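Viral structural protein 4 (Bombyx mori cytoplasmic polyhedrosis virus, PDB 6TZ0) binds GTP and, as a structural partner of the RNA-dependent RNA polymerase inside the virus particle, probably assists viral transcription. Local coordinates at residues M448-E451 and M452-V455; L528-R531 and D532-R536. All coordinates share one frame; numbering follows the deposited sequence.

Interaction 1 (M448-E451 and M452-V455); sequences MMDE and MNEV
Asn453 folds back over the preceding turn: with CG beside its own backbone N and anti to the carbonyl carbon (chi1 -71°), its amide lies against the carbonyl of Met449, whose O is 3.3 Å from Asn453 CG. Met449 O accepts from Asn453 N at 2.9 Å; Asn453 ND2 also comes near it, but at an angle too poor for a bond. The carboxylate of Asp450 and the Asn453 amide are turned 41° apart, Asp450 OD1 lying 4.1 Å from Asn453 ND2. Asp450 OD1 instead salt-bridges Arg536 on helix 524-537. Glu454 repeats the fold-back one residue on, laying its CG 3.3 Å from Asp450 O. Glu451 OE2 stays 5.9 Å from Glu454 OE1, so the two probable like charges do not touch. Met449 packs on helix 524-537 while Met452, bent at chi2 (66°), packs on Ala422 of helix 417-427. Four successive i to i+4 backbone bonds, from Met452 N to Met448 O through Val455 N to Glu451 O, mark the regular alpha-helix 442-457, a helix packed between helices 417-427 and 524-537, beside the parallel sheet with its P-loop-like turn.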
loop_
_atom_site.group_PDB
_atom_site.type_symbol
_atom_site.label_atom_id
_atom_site.label_comp_id
_atom_site.label_asym_id
_atom_site.label_seq_id
_atom_site.Cartn_x
_atom_site.Cartn_y
_atom_site.Cartn_z
ATOM N N MET B 448 -28.770 23.617 -18.233
ATOM C CA MET B 448 -29.277 24.286 -17.042
ATOM C C MET B 448 -28.866 23.579 -15.758
ATOM O O MET B 448 -28.635 24.233 -14.730
ATOM C CB MET B 448 -30.799 24.363 -17.115
ATOM C CG MET B 448 -31.304 25.069 -18.344
ATOM S SD MET B 448 -33.090 24.972 -18.460
ATOM C CE MET B 448 -33.530 26.097 -17.155
ATOM N N MET B 449 -28.761 22.252 -15.799
ATOM C CA MET B 449 -28.297 21.512 -14.635
ATOM C C MET B 449 -26.828 21.765 -14.342
ATOM O O MET B 449 -26.410 21.619 -13.193
ATOM C CB MET B 449 -28.524 20.019 -14.826
ATOM C CG MET B 449 -29.969 19.650 -14.964
ATOM S SD MET B 449 -30.201 17.906 -15.281
ATOM C CE MET B 449 -31.901 17.934 -15.803
ATOM N N ASP B 450 -26.037 22.145 -15.347
ATOM C CA ASP B 450 -24.661 22.551 -15.076
ATOM C C ASP B 450 -24.613 23.855 -14.285
ATOM O O ASP B 450 -23.776 24.015 -13.389
ATOM C CB ASP B 450 -23.883 22.681 -16.379
ATOM C CG ASP B 450 -23.630 21.345 -17.034
ATOM O OD1 ASP B 450 -23.603 20.331 -16.309
ATOM O OD2 ASP B 450 -23.435 21.308 -18.265
ATOM N N GLU B 451 -25.523 24.782 -14.578
ATOM C CA GLU B 451 -25.622 26.009 -13.795
ATOM C C GLU B 451 -26.124 25.730 -12.382
ATOM O O GLU B 451 -25.674 26.365 -11.415
ATOM C CB GLU B 451 -26.536 26.987 -14.524
ATOM C CG GLU B 451 -25.936 27.497 -15.821
ATOM C CD GLU B 451 -26.917 28.292 -16.655
ATOM O OE1 GLU B 451 -28.120 28.275 -16.339
ATOM O OE2 GLU B 451 -26.483 28.940 -17.630
ATOM N N MET B 452 -27.028 24.762 -12.244
ATOM C CA MET B 452 -27.440 24.334 -10.911
ATOM C C MET B 452 -26.296 23.663 -10.150
ATOM O O MET B 452 -26.188 23.825 -8.933
ATOM C CB MET B 452 -28.641 23.402 -11.013
ATOM C CG MET B 452 -29.300 23.120 -9.687
ATOM S SD MET B 452 -30.063 24.594 -8.998
ATOM C CE MET B 452 -30.048 24.205 -7.253
ATOM N N ASN B 453 -25.417 22.933 -10.840
ATOM C CA ASN B 453 -24.238 22.391 -10.166
ATOM C C ASN B 453 -23.264 23.491 -9.769
ATOM O O ASN B 453 -22.576 23.366 -8.750
ATOM C CB ASN B 453 -23.527 21.365 -11.046
ATOM C CG ASN B 453 -24.304 20.088 -11.187
ATOM O OD1 ASN B 453 -24.999 19.676 -10.271
ATOM N ND2 ASN B 453 -24.152 19.424 -12.319
ATOM N N GLU B 454 -23.206 24.573 -10.549
ATOM C CA GLU B 454 -22.407 25.733 -10.159
ATOM C C GLU B 454 -22.964 26.422 -8.921
ATOM O O GLU B 454 -22.197 26.983 -8.131
ATOM C CB GLU B 454 -22.327 26.737 -11.304
ATOM C CG GLU B 454 -21.527 26.272 -12.492
ATOM C CD GLU B 454 -21.530 27.285 -13.614
ATOM O OE1 GLU B 454 -22.255 28.292 -13.497
ATOM O OE2 GLU B 454 -20.815 27.071 -14.614
ATOM N N VAL B 455 -24.282 26.420 -8.737
ATOM C CA VAL B 455 -24.783 27.025 -7.502
ATOM C C VAL B 455 -24.739 26.025 -6.345
ATOM O O VAL B 455 -24.765 26.431 -5.178
ATOM C CB VAL B 455 -26.187 27.631 -7.701
ATOM C CG1 VAL B 455 -27.255 26.598 -7.674
ATOM C CG2 VAL B 455 -26.469 28.717 -6.686
#

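Interaction 2 (L528-R531 and D532-R536); sequences LFLR and DTYYR
Arg531 and Asp532, neighbours in sequence, form a salt bridge in which Arg531 NH1 meets Asp532 OD1 at 2.8 Å, nearly along the carboxylate's C-O axis. The acid oxygen lies at the guanidinium edge, only 5° out of its plane, yet the two flat groups stand 82° apart. Arg531 gets there by a bend at chi2 (-97°), which turns the chain toward Asp532 and puts the guanidinium near Tyr535, one turn on. There Arg531 CZ sits 5.0 Å from the centroid of the Tyr535 ring, an off-centre cation-pi contact.

On another flank Thr533 grips the carbonyl of Phe529 twice. Thr533 OG1 donates to Phe529 O at 2.9 Å from above the carbonyl plane, and Thr533 N reaches the same oxygen from the opposite face. Thr533 OG1 also lies 4.0 Å above the plane of the Phe529 ring, over its centre. Tyr534 turns its ring face to the carbonyl of Leu530, with Tyr534 CG 3.2 Å from Leu530 O; the two side chains lie side by side, Tyr534 CE2 4.1 Å from Leu530 CB.

Backbone i to i+4 bonds run through all of this, as in any regular alpha-helix; here it is helix 524-537, which precedes strand 543-545 at one border of the parallel sheet that carries a Walker A-like loop. Tyr534 and Leu530 both touch Lys355, a GTP-binding residue of that loop, although no nucleotide is bound to this chain.

Further out, Thr513 OG1 accepts a hydrogen bond from Arg531 NE, and Tyr437 OH bonds Asp532 OD2, so both partners of the salt bridge have second anchors. His490 stacks on the Tyr534 ring, and Arg368 of the RNA-dependent RNA polymerase chain makes a cation-pi contact with Tyr535.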
loop_
_atom_site.group_PDB
_atom_site.type_symbol
_atom_site.label_atom_id
_atom_site.label_comp_id
_atom_site.label_asym_id
_atom_site.label_seq_id
_atom_site.Cartn_x
_atom_site.Cartn_y
_atom_site.Cartn_z
ATOM N N LEU B 528 -39.524 19.257 -9.935
ATOM C CA LEU B 528 -39.111 18.310 -10.967
ATOM C C LEU B 528 -37.695 18.600 -11.456
ATOM O O LEU B 528 -36.918 17.670 -11.720
ATOM C CB LEU B 528 -40.103 18.350 -12.120
ATOM C CG LEU B 528 -39.889 17.350 -13.250
ATOM C CD1 LEU B 528 -39.986 15.935 -12.729
ATOM C CD2 LEU B 528 -40.918 17.589 -14.314
ATOM N N PHE B 529 -37.337 19.884 -11.547
ATOM C CA PHE B 529 -35.992 20.273 -11.956
ATOM C C PHE B 529 -34.950 19.835 -10.935
ATOM O O PHE B 529 -33.886 19.318 -11.304
ATOM C CB PHE B 529 -35.953 21.785 -12.174
ATOM C CG PHE B 529 -34.621 22.305 -12.611
ATOM C CD1 PHE B 529 -34.141 22.027 -13.875
ATOM C CD2 PHE B 529 -33.866 23.103 -11.772
ATOM C CE1 PHE B 529 -32.920 22.506 -14.283
ATOM C CE2 PHE B 529 -32.643 23.587 -12.178
ATOM C CZ PHE B 529 -32.172 23.290 -13.433
ATOM N N LEU B 530 -35.254 19.995 -9.645
ATOM C CA LEU B 530 -34.327 19.557 -8.612
ATOM C C LEU B 530 -34.253 18.044 -8.517
ATOM O O LEU B 530 -33.179 17.514 -8.221
ATOM C CB LEU B 530 -34.714 20.147 -7.263
ATOM C CG LEU B 530 -34.432 21.635 -7.158
ATOM C CD1 LEU B 530 -34.917 22.186 -5.841
ATOM C CD2 LEU B 530 -32.954 21.864 -7.323
ATOM N N ARG B 531 -35.368 17.343 -8.763
ATOM C CA ARG B 531 -35.337 15.886 -8.849
ATOM C C ARG B 531 -34.379 15.425 -9.937
ATOM O O ARG B 531 -33.577 14.511 -9.719
ATOM C CB ARG B 531 -36.748 15.334 -9.097
ATOM C CG ARG B 531 -36.847 13.799 -9.114
ATOM C CD ARG B 531 -36.819 13.203 -10.521
ATOM N NE ARG B 531 -36.657 11.758 -10.508
ATOM C CZ ARG B 531 -36.210 11.058 -11.544
ATOM N NH1 ARG B 531 -35.860 11.679 -12.658
ATOM N NH2 ARG B 531 -36.083 9.744 -11.455
ATOM N N ASP B 532 -34.450 16.043 -11.117
ATOM C CA ASP B 532 -33.601 15.591 -12.216
ATOM C C ASP B 532 -32.137 15.963 -11.997
ATOM O O ASP B 532 -31.240 15.182 -12.338
ATOM C CB ASP B 532 -34.119 16.148 -13.533
ATOM C CG ASP B 532 -35.361 15.443 -14.013
ATOM O OD1 ASP B 532 -35.519 14.245 -13.722
ATOM O OD2 ASP B 532 -36.177 16.090 -14.692
ATOM N N THR B 533 -31.878 17.125 -11.386
ATOM C CA THR B 533 -30.509 17.509 -11.039
ATOM C C THR B 533 -29.904 16.554 -10.011
ATOM O O THR B 533 -28.768 16.076 -10.171
ATOM C CB THR B 533 -30.501 18.936 -10.499
ATOM O OG1 THR B 533 -31.067 19.816 -11.469
ATOM C CG2 THR B 533 -29.087 19.390 -10.185
ATOM N N TYR B 534 -30.661 16.249 -8.953
ATOM C CA TYR B 534 -30.165 15.356 -7.916
ATOM C C TYR B 534 -30.014 13.935 -8.428
ATOM O O TYR B 534 -29.096 13.231 -8.000
ATOM C CB TYR B 534 -31.100 15.384 -6.712
ATOM C CG TYR B 534 -31.127 16.690 -5.964
ATOM C CD1 TYR B 534 -30.073 17.585 -6.039
ATOM C CD2 TYR B 534 -32.233 17.041 -5.207
ATOM C CE1 TYR B 534 -30.113 18.778 -5.361
ATOM C CE2 TYR B 534 -32.284 18.231 -4.535
ATOM C CZ TYR B 534 -31.223 19.096 -4.613
ATOM O OH TYR B 534 -31.273 20.286 -3.934
ATOM N N TYR B 535 -30.890 13.505 -9.343
ATOM C CA TYR B 535 -30.718 12.215 -10.002
ATOM C C TYR B 535 -29.438 12.181 -10.820
ATOM O O TYR B 535 -28.718 11.177 -10.817
ATOM C CB TYR B 535 -31.921 11.913 -10.894
ATOM C CG TYR B 535 -31.743 10.660 -11.714
ATOM C CD1 TYR B 535 -31.836 9.411 -11.125
ATOM C CD2 TYR B 535 -31.472 10.727 -13.075
ATOM C CE1 TYR B 535 -31.664 8.267 -11.863
ATOM C CE2 TYR B 535 -31.294 9.589 -13.817
ATOM C CZ TYR B 535 -31.390 8.361 -13.207
ATOM O OH TYR B 535 -31.220 7.215 -13.946
ATOM N N ARG B 536 -29.132 13.277 -11.517
ATOM C CA ARG B 536 -27.888 13.369 -12.267
ATOM C C ARG B 536 -26.669 13.390 -11.350
ATOM O O ARG B 536 -25.566 13.057 -11.788
ATOM C CB ARG B 536 -27.951 14.605 -13.177
ATOM C CG ARG B 536 -26.791 14.829 -14.143
ATOM C CD ARG B 536 -27.125 15.923 -15.137
ATOM N NE ARG B 536 -26.026 16.225 -16.044
ATOM C CZ ARG B 536 -25.172 17.224 -15.867
ATOM N NH1 ARG B 536 -25.302 18.025 -14.826
ATOM N NH2 ARG B 536 -24.197 17.428 -16.735
#

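Overall arrangement
Interactions 1 and 2 are each one stretch of a single helix, and the two helices, 442-457 and 524-537, pack directly on each other with contact centres about 11 Å apart. Asp450 OD1 and Arg536 NH2 join them in a salt bridge of 3.0 Å, flanked by Met449, whose CE lies 3.6 Å from Asp532 CB. Interaction 1 is the more peripheral, partly buried and held across its own segments by backbone bonds, with no side-chain bond between them; its methionines are buried, while Glu454 is exposed. Interaction 2 is buried, nearer the GTP-binding loop, and adds ion-pair, hydroxyl and aromatic contacts. Both helices pack against helix 417-427 and reach Thr367 of the polymerase chain, through Asn453 and Arg536.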